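PDB 6A2A: sesquisabinene B synthase 2 from Santalum album, which probably cyclises farnesyl diphosphate to the sesquiterpene sesquisabinene B, as a terpene synthase that uses magnesium or manganese ions. Local coordinates for residues D114-D119 / S125-I130; D320-M325 / P347-M352. All blocks are in the same frame, centred on the assembly; numbering follows the deposited sequence.

Contact 1. Residues D114-D119 / S125-I130; sequences DAWWID and SLRFRI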
ATOM      1  N   ASP A 114     -33.340  20.012  42.658  1.00 39.15           N
ATOM      2  CA  ASP A 114     -33.886  19.653  41.361  1.00 37.86           C
ATOM      3  C   ASP A 114     -34.827  20.728  40.793  1.00 38.86           C
ATOM      4  O   ASP A 114     -35.437  20.527  39.753  1.00 35.13           O
ATOM      5  CB  ASP A 114     -34.669  18.360  41.502  1.00 41.30           C
ATOM      6  CG  ASP A 114     -33.776  17.150  41.722  1.00 40.66           C
ATOM      7  OD1 ASP A 114     -32.627  17.142  41.263  1.00 39.62           O
ATOM      8  OD2 ASP A 114     -34.236  16.193  42.381  1.00 45.01           O
ATOM      9  N   ALA A 115     -34.959  21.888  41.448  1.00 35.31           N
ATOM     10  CA  ALA A 115     -35.936  22.871  40.969  1.00 37.09           C
ATOM     11  C   ALA A 115     -35.570  23.379  39.564  1.00 33.00           C
ATOM     12  O   ALA A 115     -36.424  23.870  38.845  1.00 36.25           O
ATOM     13  CB  ALA A 115     -36.056  24.017  41.964  1.00 37.14           C
ATOM     14  N   TRP A 116     -34.315  23.320  39.185  1.00 34.89           N
ATOM     15  CA  TRP A 116     -33.935  23.753  37.839  1.00 35.66           C
ATOM     16  C   TRP A 116     -34.533  22.865  36.721  1.00 35.69           C
ATOM     17  O   TRP A 116     -34.655  23.332  35.586  1.00 32.48           O
ATOM     18  CB  TRP A 116     -32.417  23.867  37.752  1.00 33.47           C
ATOM     19  CG  TRP A 116     -31.705  22.558  37.882  1.00 36.34           C
ATOM     20  CD1 TRP A 116     -31.341  21.913  39.027  1.00 35.48           C
ATOM     21  CD2 TRP A 116     -31.334  21.694  36.799  1.00 34.57           C
ATOM     22  NE1 TRP A 116     -30.712  20.732  38.732  1.00 35.50           N
ATOM     23  CE2 TRP A 116     -30.715  20.560  37.372  1.00 34.00           C
ATOM     24  CE3 TRP A 116     -31.464  21.781  35.414  1.00 33.27           C
ATOM     25  CZ2 TRP A 116     -30.207  19.526  36.595  1.00 31.52           C
ATOM     26  CZ3 TRP A 116     -30.916  20.781  34.642  1.00 35.64           C
ATOM     27  CH2 TRP A 116     -30.306  19.674  35.224  1.00 32.44           C
ATOM     28  N   TRP A 117     -34.964  21.629  36.968  1.00 30.55           N
ATOM     29  CA  TRP A 117     -35.549  20.892  35.848  1.00 30.81           C
ATOM     30  C   TRP A 117     -36.991  20.455  36.065  1.00 28.31           C
ATOM     31  O   TRP A 117     -37.759  20.248  35.128  1.00 29.41           O
ATOM     32  CB  TRP A 117     -34.625  19.719  35.497  1.00 31.86           C
ATOM     33  CG  TRP A 117     -34.400  18.711  36.590  1.00 28.63           C
ATOM     34  CD1 TRP A 117     -33.375  18.698  37.486  1.00 32.11           C
ATOM     35  CD2 TRP A 117     -35.142  17.514  36.823  1.00 25.99           C
ATOM     36  NE1 TRP A 117     -33.434  17.567  38.266  1.00 31.65           N
ATOM     37  CE2 TRP A 117     -34.518  16.832  37.887  1.00 27.35           C
ATOM     38  CE3 TRP A 117     -36.274  16.936  36.241  1.00 28.13           C
ATOM     39  CZ2 TRP A 117     -34.971  15.605  38.362  1.00 28.89           C
ATOM     40  CZ3 TRP A 117     -36.716  15.727  36.708  1.00 31.46           C
ATOM     41  CH2 TRP A 117     -36.095  15.087  37.779  1.00 27.35           C
ATOM     42  N   ILE A 118     -37.418  20.286  37.305  1.00 30.17           N
ATOM     43  CA  ILE A 118     -38.747  19.833  37.563  1.00 29.67           C
ATOM     44  C   ILE A 118     -39.771  20.761  36.895  1.00 33.38           C
ATOM     45  O   ILE A 118     -39.681  22.002  37.066  1.00 38.53           O
ATOM     46  CB  ILE A 118     -38.941  19.788  39.101  1.00 35.25           C
ATOM     47  CG1 ILE A 118     -38.110  18.658  39.714  1.00 34.55           C
ATOM     48  CG2 ILE A 118     -40.407  19.675  39.462  1.00 38.67           C
ATOM     49  CD1 ILE A 118     -38.632  17.309  39.388  1.00 36.63           C
ATOM     50  N   ASP A 119     -40.781  20.196  36.263  1.00 33.25           N
ATOM     51  CA  ASP A 119     -41.831  20.993  35.570  1.00 39.04           C
ATOM     52  C   ASP A 119     -41.355  21.809  34.349  1.00 35.09           C
ATOM     53  O   ASP A 119     -42.122  22.596  33.786  1.00 37.27           O
ATOM     54  CB  ASP A 119     -42.522  21.987  36.549  1.00 43.20           C
ATOM     55  CG  ASP A 119     -43.226  21.296  37.680  1.00 48.67           C
ATOM     56  OD1 ASP A 119     -43.944  20.323  37.406  1.00 51.34           O
ATOM     57  OD2 ASP A 119     -43.083  21.740  38.845  1.00 56.12           O
ATOM     58  N   SER A 125     -36.089  16.687  29.853  1.00 23.24           N
ATOM     59  CA  SER A 125     -35.840  15.825  28.668  1.00 23.60           C
ATOM     60  C   SER A 125     -34.346  15.783  28.411  1.00 23.72           C
ATOM     61  O   SER A 125     -33.742  14.700  28.226  1.00 24.45           O
ATOM     62  CB  SER A 125     -36.586  16.376  27.450  1.00 24.03           C
ATOM     63  OG  SER A 125     -38.004  16.293  27.517  1.00 22.28           O
ATOM     64  N   LEU A 126     -33.724  16.959  28.285  1.00 22.56           N
ATOM     65  CA  LEU A 126     -32.297  17.052  28.095  1.00 23.15           C
ATOM     66  C   LEU A 126     -31.546  16.302  29.215  1.00 28.69           C
ATOM     67  O   LEU A 126     -30.614  15.543  28.966  1.00 25.65           O
ATOM     68  CB  LEU A 126     -31.848  18.508  27.994  1.00 23.00           C
ATOM     69  CG  LEU A 126     -30.378  18.713  27.683  1.00 23.20           C
ATOM     70  CD1 LEU A 126     -30.020  18.155  26.294  1.00 25.24           C
ATOM     71  CD2 LEU A 126     -29.979  20.158  27.743  1.00 28.56           C
ATOM     72  N   ARG A 127     -31.938  16.511  30.458  1.00 24.66           N
ATOM     73  CA  ARG A 127     -31.256  15.829  31.529  1.00 27.38           C
ATOM     74  C   ARG A 127     -31.409  14.303  31.376  1.00 23.26           C
ATOM     75  O   ARG A 127     -30.423  13.584  31.549  1.00 25.60           O
ATOM     76  CB  ARG A 127     -31.858  16.296  32.866  1.00 27.15           C
ATOM     77  CG  ARG A 127     -31.152  15.726  34.089  1.00 26.35           C
ATOM     78  CD  ARG A 127     -31.874  16.167  35.360  1.00 30.37           C
ATOM     79  NE  ARG A 127     -31.330  15.423  36.501  1.00 30.47           N
ATOM     80  CZ  ARG A 127     -31.859  14.320  36.992  1.00 30.67           C
ATOM     81  NH1 ARG A 127     -32.878  13.723  36.397  1.00 28.05           N
ATOM     82  NH2 ARG A 127     -31.359  13.817  38.110  1.00 29.77           N
ATOM     83  N   PHE A 128     -32.615  13.849  31.115  1.00 25.04           N
ATOM     84  CA  PHE A 128     -32.905  12.445  30.907  1.00 24.47           C
ATOM     85  C   PHE A 128     -31.970  11.885  29.835  1.00 27.17           C
ATOM     86  O   PHE A 128     -31.315  10.814  30.007  1.00 26.44           O
ATOM     87  CB  PHE A 128     -34.362  12.237  30.516  1.00 23.10           C
ATOM     88  CG  PHE A 128     -34.728  10.819  30.131  1.00 24.57           C
ATOM     89  CD1 PHE A 128     -34.541  10.352  28.828  1.00 21.68           C
ATOM     90  CD2 PHE A 128     -35.227   9.921  31.067  1.00 23.10           C
ATOM     91  CE1 PHE A 128     -34.875   9.054  28.486  1.00 25.37           C
ATOM     92  CE2 PHE A 128     -35.538   8.617  30.727  1.00 23.50           C
ATOM     93  CZ  PHE A 128     -35.365   8.181  29.427  1.00 24.00           C
ATOM     94  N   ARG A 129     -31.871  12.621  28.741  1.00 22.26           N
ATOM     95  CA  ARG A 129     -31.059  12.099  27.614  1.00 22.49           C
ATOM     96  C   ARG A 129     -29.567  12.092  27.925  1.00 24.54           C
ATOM     97  O   ARG A 129     -28.899  11.068  27.656  1.00 24.52           O
ATOM     98  CB  ARG A 129     -31.345  12.867  26.321  1.00 23.34           C
ATOM     99  CG  ARG A 129     -30.415  12.459  25.182  1.00 21.69           C
ATOM    100  CD  ARG A 129     -30.935  12.918  23.824  1.00 22.82           C
ATOM    101  NE  ARG A 129     -30.906  14.384  23.691  1.00 20.87           N
ATOM    102  CZ  ARG A 129     -29.855  15.125  23.483  1.00 22.18           C
ATOM    103  NH1 ARG A 129     -28.644  14.591  23.368  1.00 22.28           N
ATOM    104  NH2 ARG A 129     -30.009  16.456  23.374  1.00 25.39           N
ATOM    105  N   ILE A 130     -29.001  13.193  28.421  1.00 22.16           N
ATOM    106  CA  ILE A 130     -27.595  13.314  28.634  1.00 24.55           C
ATOM    107  C   ILE A 130     -27.167  12.304  29.697  1.00 25.46           C
ATOM    108  O   ILE A 130     -26.084  11.734  29.605  1.00 23.49           O
ATOM    109  CB  ILE A 130     -27.161  14.740  29.035  1.00 28.71           C
ATOM    110  CG1 ILE A 130     -27.577  15.800  28.006  1.00 36.61           C
ATOM    111  CG2 ILE A 130     -25.669  14.784  29.278  1.00 31.11           C
ATOM    112  CD1 ILE A 130     -26.764  15.786  26.746  1.00 38.10           C
TER
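R127 reaches out from helix 121-133 and lays its side chain against W116 and W117 of the preceding loop. CG stands anti to the backbone N (chi1 -176°), and the chain runs extended from CG to NE. This carries the head group straight out to the two indoles. CG passes near CH2 of W116. CD does more: it lies 3.8 Å from W116 CH2, and it sits over the five-membered ring of W117 as a CH-pi contact, 3.5 Å from the ring centroid. NE follows above the NE1 side of W117. Both are donors, so they do not bond to each other. The guanidinium then lies flat on the W117 ring, with planes 9° apart and centres 4.2 Å apart, a stacked cation-pi arrangement. Its NH1 sits above the rim of the six-membered ring, 3.4 Å from W117 CZ2. W116 is turned steeply to the guanidinium, 71° between planes. W117 is steadied from its own loop. Its NE1 donates to D114 OD1 at 3.1 Å, meeting the carboxylate from above its plane. D114 OD1 stays 4.8 Å from R127 NH2, not in contact, though opposite charges may still attract. Beyond R127, W116 touches P78 and L79 of helix 78-90 and V108 of helix 98-110. The contact thus folds the loop between helices 98-110 and 121-133 back on the second helix, in the N-terminal terpene synthase domain.

Contact 2. Residues D320-M325 / P347-M352; sequences DVYGTM and PRNIRM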
ATOM      1  N   ASP A 320     -24.594 -10.972  -7.247  1.00 22.40           N
ATOM      2  CA  ASP A 320     -25.890 -10.543  -7.698  1.00 25.63           C
ATOM      3  C   ASP A 320     -26.032 -10.220  -9.167  1.00 27.54           C
ATOM      4  O   ASP A 320     -27.016 -10.523  -9.766  1.00 25.84           O
ATOM      5  CB  ASP A 320     -26.315  -9.322  -6.934  1.00 30.00           C
ATOM      6  CG  ASP A 320     -27.740  -9.332  -6.649  1.00 30.00           C
ATOM      7  OD1 ASP A 320     -28.101 -10.030  -5.722  1.00 30.00           O
ATOM      8  OD2 ASP A 320     -28.514  -8.706  -7.352  1.00 30.00           O
ATOM      9  N   VAL A 321     -25.053  -9.533  -9.713  1.00 26.24           N
ATOM     10  CA  VAL A 321     -25.141  -9.088 -11.057  1.00 26.31           C
ATOM     11  C   VAL A 321     -23.992  -9.442 -11.974  1.00 21.88           C
ATOM     12  O   VAL A 321     -23.618  -8.655 -12.777  1.00 23.87           O
ATOM     13  CB  VAL A 321     -25.398  -7.569 -11.113  1.00 26.54           C
ATOM     14  CG1 VAL A 321     -26.767  -7.234 -10.600  1.00 33.51           C
ATOM     15  CG2 VAL A 321     -24.376  -6.808 -10.329  1.00 27.49           C
ATOM     16  N   TYR A 322     -23.416 -10.611 -11.813  1.00 21.62           N
ATOM     17  CA  TYR A 322     -22.380 -10.992 -12.773  1.00 20.89           C
ATOM     18  C   TYR A 322     -22.191 -12.508 -12.887  1.00 22.21           C
ATOM     19  O   TYR A 322     -22.283 -13.055 -13.986  1.00 22.63           O
ATOM     20  CB  TYR A 322     -21.027 -10.348 -12.427  1.00 22.14           C
ATOM     21  CG  TYR A 322     -20.140 -10.239 -13.633  1.00 20.06           C
ATOM     22  CD1 TYR A 322     -20.331  -9.201 -14.546  1.00 21.94           C
ATOM     23  CD2 TYR A 322     -19.125 -11.148 -13.865  1.00 22.09           C
ATOM     24  CE1 TYR A 322     -19.560  -9.106 -15.692  1.00 22.11           C
ATOM     25  CE2 TYR A 322     -18.338 -11.051 -14.999  1.00 22.88           C
ATOM     26  CZ  TYR A 322     -18.550 -10.023 -15.908  1.00 20.13           C
ATOM     27  OH  TYR A 322     -17.795  -9.897 -17.050  1.00 24.38           O
ATOM     28  N   GLY A 323     -21.875 -13.196 -11.801  1.00 20.42           N
ATOM     29  CA  GLY A 323     -21.544 -14.610 -11.787  1.00 20.62           C
ATOM     30  C   GLY A 323     -22.742 -15.520 -12.064  1.00 20.76           C
ATOM     31  O   GLY A 323     -23.848 -15.166 -11.721  1.00 22.81           O
ATOM     32  N   THR A 324     -22.473 -16.648 -12.737  1.00 21.31           N
ATOM     33  CA  THR A 324     -23.452 -17.761 -12.860  1.00 21.35           C
ATOM     34  C   THR A 324     -23.455 -18.541 -11.564  1.00 22.28           C
ATOM     35  O   THR A 324     -22.454 -18.503 -10.817  1.00 22.49           O
ATOM     36  CB  THR A 324     -23.085 -18.744 -13.980  1.00 21.11           C
ATOM     37  OG1 THR A 324     -21.814 -19.369 -13.752  1.00 24.34           O
ATOM     38  CG2 THR A 324     -23.045 -18.072 -15.333  1.00 23.40           C
ATOM     39  N   MET A 325     -24.507 -19.347 -11.330  1.00 23.80           N
ATOM     40  CA  MET A 325     -24.518 -20.200 -10.191  1.00 26.54           C
ATOM     41  C   MET A 325     -23.270 -21.104 -10.115  1.00 25.95           C
ATOM     42  O   MET A 325     -22.756 -21.298  -9.026  1.00 24.06           O
ATOM     43  CB  MET A 325     -25.791 -21.046 -10.207  1.00 32.47           C
ATOM     44  CG  MET A 325     -25.752 -22.234  -9.278  1.00 40.67           C
ATOM     45  SD  MET A 325     -27.401 -23.017  -9.198  1.00 57.97           S
ATOM     46  CE  MET A 325     -27.706 -23.352 -10.933  1.00 60.09           C
ATOM     47  N   PRO A 347     -13.241 -16.664 -14.672  1.00 24.71           N
ATOM     48  CA  PRO A 347     -12.885 -15.564 -15.497  1.00 24.19           C
ATOM     49  C   PRO A 347     -12.354 -14.340 -14.737  1.00 24.50           C
ATOM     50  O   PRO A 347     -12.619 -14.166 -13.566  1.00 23.88           O
ATOM     51  CB  PRO A 347     -14.169 -15.133 -16.224  1.00 28.33           C
ATOM     52  CG  PRO A 347     -15.251 -15.626 -15.387  1.00 27.71           C
ATOM     53  CD  PRO A 347     -14.702 -16.826 -14.644  1.00 27.66           C
ATOM     54  N   ARG A 348     -11.504 -13.598 -15.417  1.00 26.35           N
ATOM     55  CA  ARG A 348     -10.781 -12.474 -14.885  1.00 25.16           C
ATOM     56  C   ARG A 348     -11.658 -11.592 -13.978  1.00 27.06           C
ATOM     57  O   ARG A 348     -11.243 -11.239 -12.837  1.00 21.37           O
ATOM     58  CB  ARG A 348     -10.253 -11.672 -16.070  1.00 27.32           C
ATOM     59  CG  ARG A 348      -9.719 -10.305 -15.706  1.00 25.53           C
ATOM     60  CD  ARG A 348      -9.202  -9.547 -16.910  1.00 24.91           C
ATOM     61  NE  ARG A 348      -8.565  -8.322 -16.500  1.00 24.22           N
ATOM     62  CZ  ARG A 348      -7.284  -8.212 -16.156  1.00 22.70           C
ATOM     63  NH1 ARG A 348      -6.513  -9.284 -16.131  1.00 23.41           N
ATOM     64  NH2 ARG A 348      -6.843  -7.054 -15.720  1.00 26.18           N
ATOM     65  N   ASN A 349     -12.854 -11.188 -14.443  1.00 19.90           N
ATOM     66  CA  ASN A 349     -13.630 -10.247 -13.655  1.00 20.10           C
ATOM     67  C   ASN A 349     -14.184 -10.853 -12.364  1.00 21.02           C
ATOM     68  O   ASN A 349     -14.691 -10.074 -11.520  1.00 20.76           O
ATOM     69  CB  ASN A 349     -14.754  -9.596 -14.465  1.00 22.17           C
ATOM     70  CG  ASN A 349     -14.282  -8.674 -15.569  1.00 25.48           C
ATOM     71  OD1 ASN A 349     -13.119  -8.202 -15.556  1.00 24.17           O
ATOM     72  ND2 ASN A 349     -15.171  -8.445 -16.543  1.00 21.31           N
ATOM     73  N   ILE A 350     -14.149 -12.159 -12.197  1.00 18.70           N
ATOM     74  CA  ILE A 350     -14.570 -12.813 -10.982  1.00 20.22           C
ATOM     75  C   ILE A 350     -13.332 -13.179 -10.171  1.00 19.22           C
ATOM     76  O   ILE A 350     -13.332 -13.093  -8.948  1.00 19.53           O
ATOM     77  CB  ILE A 350     -15.461 -14.026 -11.308  1.00 22.60           C
ATOM     78  CG1 ILE A 350     -16.721 -13.546 -12.051  1.00 24.20           C
ATOM     79  CG2 ILE A 350     -15.801 -14.826 -10.055  1.00 21.93           C
ATOM     80  CD1 ILE A 350     -17.644 -14.667 -12.505  1.00 26.58           C
ATOM     81  N   ARG A 351     -12.269 -13.594 -10.858  1.00 19.13           N
ATOM     82  CA  ARG A 351     -11.032 -14.006 -10.232  1.00 18.25           C
ATOM     83  C   ARG A 351     -10.350 -12.831  -9.496  1.00 16.45           C
ATOM     84  O   ARG A 351      -9.772 -13.049  -8.411  1.00 17.89           O
ATOM     85  CB  ARG A 351     -10.043 -14.541 -11.276  1.00 18.98           C
ATOM     86  CG  ARG A 351      -8.977 -15.459 -10.711  1.00 19.69           C
ATOM     87  CD  ARG A 351      -7.926 -15.900 -11.724  1.00 19.78           C
ATOM     88  NE  ARG A 351      -8.503 -16.246 -13.007  1.00 22.10           N
ATOM     89  CZ  ARG A 351      -7.888 -16.178 -14.183  1.00 25.57           C
ATOM     90  NH1 ARG A 351      -6.566 -16.051 -14.255  1.00 26.00           N
ATOM     91  NH2 ARG A 351      -8.621 -16.213 -15.284  1.00 26.57           N
ATOM     92  N   MET A 352     -10.419 -11.650 -10.046  1.00 17.94           N
ATOM     93  CA  MET A 352      -9.707 -10.467  -9.443  1.00 17.93           C
ATOM     94  C   MET A 352     -10.362 -10.088  -8.105  1.00 18.83           C
ATOM     95  O   MET A 352      -9.671 -10.009  -7.059  1.00 19.64           O
ATOM     96  CB  MET A 352      -9.593  -9.329 -10.447  1.00 18.45           C
ATOM     97  CG  MET A 352      -8.481  -9.620 -11.487  1.00 19.51           C
ATOM     98  SD  MET A 352      -8.325  -8.395 -12.755  1.00 22.26           S
ATOM     99  CE  MET A 352      -7.927  -6.965 -11.749  1.00 24.13           C
TER
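Y322, I350 and N349 carry this contact. Y322 lies in the loop that leads away from helix 299-321, and the other two lie in the first turn of helix 348-372. A chi1 of -156° swings the Y322 ring away from its own backbone N, toward that turn. I350 CG1 meets the edge of the ring near its plane, 3.8 Å from Y322 CD2. I350 CD1 reaches further along, to G323 CA at 4.0 Å. At the far end of the ring, N349 ND2 donates to Y322 OH at 3.0 Å, in a fairly straight bond (160°). The hydroxyl lies close to the amide plane of N349, while the ring and amide planes are 60° apart. N349 CB also packs against the ring, 3.9 Å from Y322 CE2. Replacing N349 by an alanine would keep CB beside the ring but would probably leave the Y322 hydroxyl without this amide donor and the ring freer to turn. F277 also meets the Y322 ring. The loop after the aspartate-rich helix packs here on helix 348-372, in the all-alpha metal-binding domain of class I terpene synthases. Y322 lies two residues past D320. D320 and D316 of the DDxxD motif are magnesium ligands of this enzyme, though no metal is bound to this chain here.

In the fold
Contact 1 and contact 2 lie on opposite sides of the chain's centre, with centres about 57 Å apart. They share no helix: contact 1 belongs to the N-terminal domain and contact 2 to the metal-binding domain. Neither is deep core: contact 1 has buried W117 with partly exposed W116 and R127, contact 2 buried I350 beside exposed Y322. In contact 1 a loop packs back on the helix it leads into, and a charged group stacks on an aromatic ring. Contact 2 joins chain parts further apart in sequence, by an amide-hydroxyl bond and aliphatic packing. Contact 1 touches no other subunit, while the R348 guanidinium, in segment 347-352, donates to backbone carbonyls of L369 and K370 of the second subunit.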